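Local coordinates for McyG protein (Microcystis aeruginosa PCC 7806, PDB 4R0M) that probably activates phenylalanine or a related phenyl acid as its adenylate and passes it to a fused carrier domain in microcystin synthesis, at residues S7-T18 with G364-D376. Numbering follows the deposited sequence.
Sequences SLGGQLEDNWRT and GKPIPGATIRIVD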
loop_
_atom_site.group_PDB
_atom_site.type_symbol
_atom_site.label_atom_id
_atom_site.label_comp_id
_atom_site.label_asym_id
_atom_site.label_seq_id
_atom_site.Cartn_x
_atom_site.Cartn_y
_atom_site.Cartn_z
ATOM N N SER A 7 19.143 -12.147 13.113
ATOM C CA SER A 7 20.301 -11.514 12.415
ATOM C C SER A 7 20.377 -9.998 12.630
ATOM O O SER A 7 21.384 -9.372 12.288
ATOM C CB SER A 7 20.264 -11.830 10.917
ATOM O OG SER A 7 20.431 -13.217 10.676
ATOM N N LEU A 8 19.314 -9.417 13.194
ATOM C CA LEU A 8 19.253 -7.972 13.466
ATOM C C LEU A 8 18.844 -7.613 14.903
ATOM O O LEU A 8 18.817 -8.481 15.782
ATOM C CB LEU A 8 18.349 -7.271 12.448
ATOM C CG LEU A 8 19.014 -6.532 11.278
ATOM C CD1 LEU A 8 20.037 -5.516 11.777
ATOM C CD2 LEU A 8 19.633 -7.486 10.264
ATOM N N GLY A 9 18.540 -6.337 15.144
ATOM C CA GLY A 9 18.212 -5.878 16.493
ATOM C C GLY A 9 17.449 -4.571 16.617
ATOM O O GLY A 9 16.883 -4.064 15.643
ATOM N N GLY A 10 17.441 -4.035 17.838
ATOM C CA GLY A 10 16.722 -2.813 18.179
ATOM C C GLY A 10 16.000 -2.972 19.507
ATOM O O GLY A 10 15.070 -3.773 19.620
ATOM N N GLN A 11 16.430 -2.210 20.511
ATOM C CA GLN A 11 15.849 -2.274 21.853
ATOM C C GLN A 11 14.817 -1.164 22.073
ATOM O O GLN A 11 15.106 0.014 21.849
ATOM C CB GLN A 11 16.956 -2.194 22.911
ATOM C CG GLN A 11 16.473 -2.314 24.351
ATOM C CD GLN A 11 17.550 -1.958 25.360
ATOM O OE1 GLN A 11 17.417 -0.985 26.104
ATOM N NE2 GLN A 11 18.625 -2.742 25.388
ATOM N N LEU A 12 13.622 -1.549 22.520
ATOM C CA LEU A 12 12.528 -0.600 22.740
ATOM C C LEU A 12 11.769 -0.877 24.036
ATOM O O LEU A 12 11.379 -2.013 24.309
ATOM C CB LEU A 12 11.557 -0.611 21.551
ATOM C CG LEU A 12 10.423 0.426 21.512
ATOM C CD1 LEU A 12 10.941 1.813 21.156
ATOM C CD2 LEU A 12 9.339 -0.006 20.536
ATOM N N GLU A 13 11.558 0.178 24.821
ATOM C CA GLU A 13 10.828 0.088 26.086
ATOM C C GLU A 13 9.336 -0.113 25.845
ATOM O O GLU A 13 8.742 0.556 24.998
ATOM C CB GLU A 13 11.064 1.343 26.930
ATOM C CG GLU A 13 12.490 1.484 27.450
ATOM C CD GLU A 13 12.781 2.859 28.025
ATOM O OE1 GLU A 13 12.530 3.871 27.330
ATOM O OE2 GLU A 13 13.277 2.928 29.169
ATOM N N ASP A 14 8.745 -1.040 26.598
ATOM C CA ASP A 14 7.330 -1.388 26.455
ATOM C C ASP A 14 6.388 -0.222 26.743
ATOM O O ASP A 14 6.490 0.442 27.778
ATOM C CB ASP A 14 6.970 -2.581 27.350
ATOM C CG ASP A 14 7.209 -3.922 26.674
ATOM O OD1 ASP A 14 7.223 -3.983 25.424
ATOM O OD2 ASP A 14 7.369 -4.924 27.402
ATOM N N ASN A 15 5.476 0.013 25.805
ATOM C CA ASN A 15 4.419 1.000 25.959
ATOM C C ASN A 15 3.075 0.287 25.976
ATOM O O ASN A 15 2.824 -0.587 25.143
ATOM C CB ASN A 15 4.472 2.012 24.813
ATOM C CG ASN A 15 3.346 3.025 24.873
ATOM O OD1 ASN A 15 3.189 3.742 25.864
ATOM N ND2 ASN A 15 2.556 3.093 23.807
ATOM N N TRP A 16 2.217 0.652 26.925
ATOM C CA TRP A 16 0.922 -0.012 27.075
ATOM C C TRP A 16 -0.255 0.902 26.872
ATOM O O TRP A 16 -1.292 0.757 27.519
ATOM C CB TRP A 16 0.843 -0.735 28.416
ATOM C CG TRP A 16 1.781 -1.913 28.498
ATOM C CD1 TRP A 16 2.877 -2.069 29.342
ATOM C CD2 TRP A 16 1.746 -3.141 27.687
ATOM N NE1 TRP A 16 3.496 -3.273 29.121
ATOM C CE2 TRP A 16 2.871 -3.965 28.143
ATOM C CE3 TRP A 16 0.927 -3.622 26.669
ATOM C CZ2 TRP A 16 3.141 -5.210 27.593
ATOM C CZ3 TRP A 16 1.212 -4.878 26.122
ATOM C CH2 TRP A 16 2.294 -5.651 26.574
ATOM N N ARG A 17 -0.101 1.847 25.951
ATOM C CA ARG A 17 -1.180 2.749 25.571
ATOM C C ARG A 17 -2.191 2.050 24.663
ATOM O O ARG A 17 -1.857 1.087 23.974
ATOM C CB ARG A 17 -0.615 3.972 24.843
ATOM C CG ARG A 17 0.020 5.027 25.735
ATOM C CD ARG A 17 0.674 6.108 24.886
ATOM N NE ARG A 17 0.786 7.378 25.599
ATOM C CZ ARG A 17 -0.139 8.338 25.588
ATOM N NH1 ARG A 17 -1.262 8.186 24.898
ATOM N NH2 ARG A 17 0.061 9.458 26.270
ATOM N N THR A 18 -3.429 2.534 24.684
ATOM C CA THR A 18 -4.433 2.151 23.696
ATOM C C THR A 18 -4.580 3.297 22.702
ATOM O O THR A 18 -4.037 4.384 22.918
ATOM C CB THR A 18 -5.808 1.868 24.333
ATOM O OG1 THR A 18 -6.286 3.049 24.987
ATOM C CG2 THR A 18 -5.722 0.718 25.329
ATOM N N GLY A 364 17.187 -0.603 4.471
ATOM C CA GLY A 364 17.627 -0.196 5.799
ATOM C C GLY A 364 17.514 -1.237 6.892
ATOM O O GLY A 364 17.356 -2.430 6.624
ATOM N N LYS A 365 17.594 -0.763 8.131
ATOM C CA LYS A 365 17.592 -1.617 9.313
ATOM C C LYS A 365 16.227 -1.585 10.000
ATOM O O LYS A 365 15.493 -0.607 9.861
ATOM C CB LYS A 365 18.691 -1.167 10.286
ATOM C CG LYS A 365 20.099 -1.250 9.718
ATOM C CD LYS A 365 21.141 -0.864 10.756
ATOM C CE LYS A 365 22.531 -0.787 10.142
ATOM N NZ LYS A 365 23.571 -0.474 11.163
ATOM N N PRO A 366 15.884 -2.650 10.751
ATOM C CA PRO A 366 14.594 -2.712 11.431
ATOM C C PRO A 366 14.477 -1.745 12.607
ATOM O O PRO A 366 15.484 -1.382 13.221
ATOM C CB PRO A 366 14.539 -4.153 11.938
ATOM C CG PRO A 366 15.964 -4.524 12.135
ATOM C CD PRO A 366 16.683 -3.865 10.994
ATOM N N ILE A 367 13.242 -1.351 12.907
ATOM C CA ILE A 367 12.933 -0.479 14.037
ATOM C C ILE A 367 13.301 -1.136 15.369
ATOM O O ILE A 367 13.397 -2.367 15.444
ATOM C CB ILE A 367 11.433 -0.085 14.063
ATOM C CG1 ILE A 367 10.531 -1.326 13.988
ATOM C CG2 ILE A 367 11.118 0.887 12.937
ATOM C CD1 ILE A 367 9.095 -1.086 14.408
ATOM N N PRO A 368 13.532 -0.319 16.418
ATOM C CA PRO A 368 13.628 -0.849 17.775
ATOM C C PRO A 368 12.426 -1.733 18.116
ATOM O O PRO A 368 11.283 -1.360 17.836
ATOM C CB PRO A 368 13.629 0.413 18.638
ATOM C CG PRO A 368 14.278 1.441 17.779
ATOM C CD PRO A 368 13.890 1.114 16.363
ATOM N N GLY A 369 12.697 -2.899 18.697
ATOM C CA GLY A 369 11.657 -3.872 19.026
ATOM C C GLY A 369 11.511 -4.971 17.988
ATOM O O GLY A 369 10.899 -6.005 18.254
ATOM N N ALA A 370 12.079 -4.750 16.804
ATOM C CA ALA A 370 11.925 -5.677 15.688
ATOM C C ALA A 370 13.213 -6.423 15.346
ATOM O O ALA A 370 14.313 -5.877 15.463
ATOM C CB ALA A 370 11.396 -4.945 14.465
ATOM N N THR A 371 13.057 -7.674 14.920
ATOM C CA THR A 371 14.171 -8.489 14.436
ATOM C C THR A 371 13.808 -9.120 13.093
ATOM O O THR A 371 12.698 -9.625 12.918
ATOM C CB THR A 371 14.545 -9.596 15.445
ATOM O OG1 THR A 371 14.577 -9.050 16.770
ATOM C CG2 THR A 371 15.909 -10.196 15.114
ATOM N N ILE A 372 14.744 -9.074 12.148
ATOM C CA ILE A 372 14.556 -9.692 10.831
ATOM C C ILE A 372 15.678 -10.683 10.511
ATOM O O ILE A 372 16.803 -10.539 10.999
ATOM C CB ILE A 372 14.411 -8.643 9.698
ATOM C CG1 ILE A 372 15.688 -7.811 9.533
ATOM C CG2 ILE A 372 13.206 -7.742 9.946
ATOM C CD1 ILE A 372 15.699 -6.941 8.293
ATOM N N ARG A 373 15.364 -11.691 9.696
ATOM C CA ARG A 373 16.349 -12.694 9.284
ATOM C C ARG A 373 16.077 -13.272 7.891
ATOM O O ARG A 373 14.948 -13.227 7.391
ATOM C CB ARG A 373 16.455 -13.818 10.325
ATOM C CG ARG A 373 15.258 -14.754 10.388
ATOM C CD ARG A 373 15.466 -15.838 11.430
ATOM N NE ARG A 373 14.509 -16.932 11.284
ATOM C CZ ARG A 373 14.432 -17.983 12.097
ATOM N NH1 ARG A 373 15.254 -18.094 13.134
ATOM N NH2 ARG A 373 13.528 -18.925 11.874
ATOM N N ILE A 374 17.132 -13.809 7.280
ATOM C CA ILE A 374 17.058 -14.455 5.972
ATOM C C ILE A 374 17.450 -15.923 6.128
ATOM O O ILE A 374 18.589 -16.236 6.490
ATOM C CB ILE A 374 17.984 -13.754 4.945
ATOM C CG1 ILE A 374 17.542 -12.300 4.694
ATOM C CG2 ILE A 374 18.074 -14.546 3.645
ATOM C CD1 ILE A 374 16.191 -12.124 4.024
ATOM N N VAL A 375 16.497 -16.816 5.862
ATOM C CA VAL A 375 16.702 -18.256 6.054
ATOM C C VAL A 375 16.584 -19.062 4.759
ATOM O O VAL A 375 16.059 -18.575 3.754
ATOM C CB VAL A 375 15.728 -18.846 7.106
ATOM C CG1 VAL A 375 16.010 -18.272 8.486
ATOM C CG2 VAL A 375 14.277 -18.617 6.703
ATOM N N ASP A 376 17.084 -20.296 4.800
ATOM C CA ASP A 376 16.914 -21.250 3.705
ATOM C C ASP A 376 15.598 -22.018 3.868
ATOM O O ASP A 376 14.788 -21.694 4.739
ATOM C CB ASP A 376 18.110 -22.214 3.628
ATOM C CG ASP A 376 18.372 -22.955 4.941
ATOM O OD1 ASP A 376 17.467 -23.039 5.799
ATOM O OD2 ASP A 376 19.500 -23.466 5.110
#
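Leu8 packs against CD and CG of Pro366, its CG lying 3.6 Å from Pro366 CD, with the two side chains crossing at about a right angle. One methyl, CD2, runs beside Ile372 CG1, and Leu425 of strand 421-426 adds to the same apolar patch. A branched aliphatic chain suits this place because it can meet a rigid proline ring and a beta-branched neighbour at once; an alanine here would keep only the CB contacts and would probably leave Pro366 CD without its leucine partners, opening a gap beside Ile372. Further along, Gly369 N donates a nearly straight bond to Gly10 O at 2.7 Å, approaching from above the carbonyl plane. Gly10 lies so close to Pro368 that a side chain pointing there would clash. The donor, Gly369 N, belongs to a type II beta turn, Ile367 to Ala370, closed by Ala370 N to Ile367 O at 3.0 Å; Gly369, with positive phi, fills the turn's third position. This turn links strand 365-366, at the edge of the large mixed sheet of the AMP-binding domain, to strand 370-375 of a separate antiparallel sheet. Beyond it, Leu12 sends CG anti to its own N (chi1 -173°), laying CD2 3.6 Å from Pro368 O. The opposite end is looser: exposed Ser7 brings OG only to 4.0 Å from Arg373 CB, while the guanidinium of Arg373 turns away to Gln391 and Trp416.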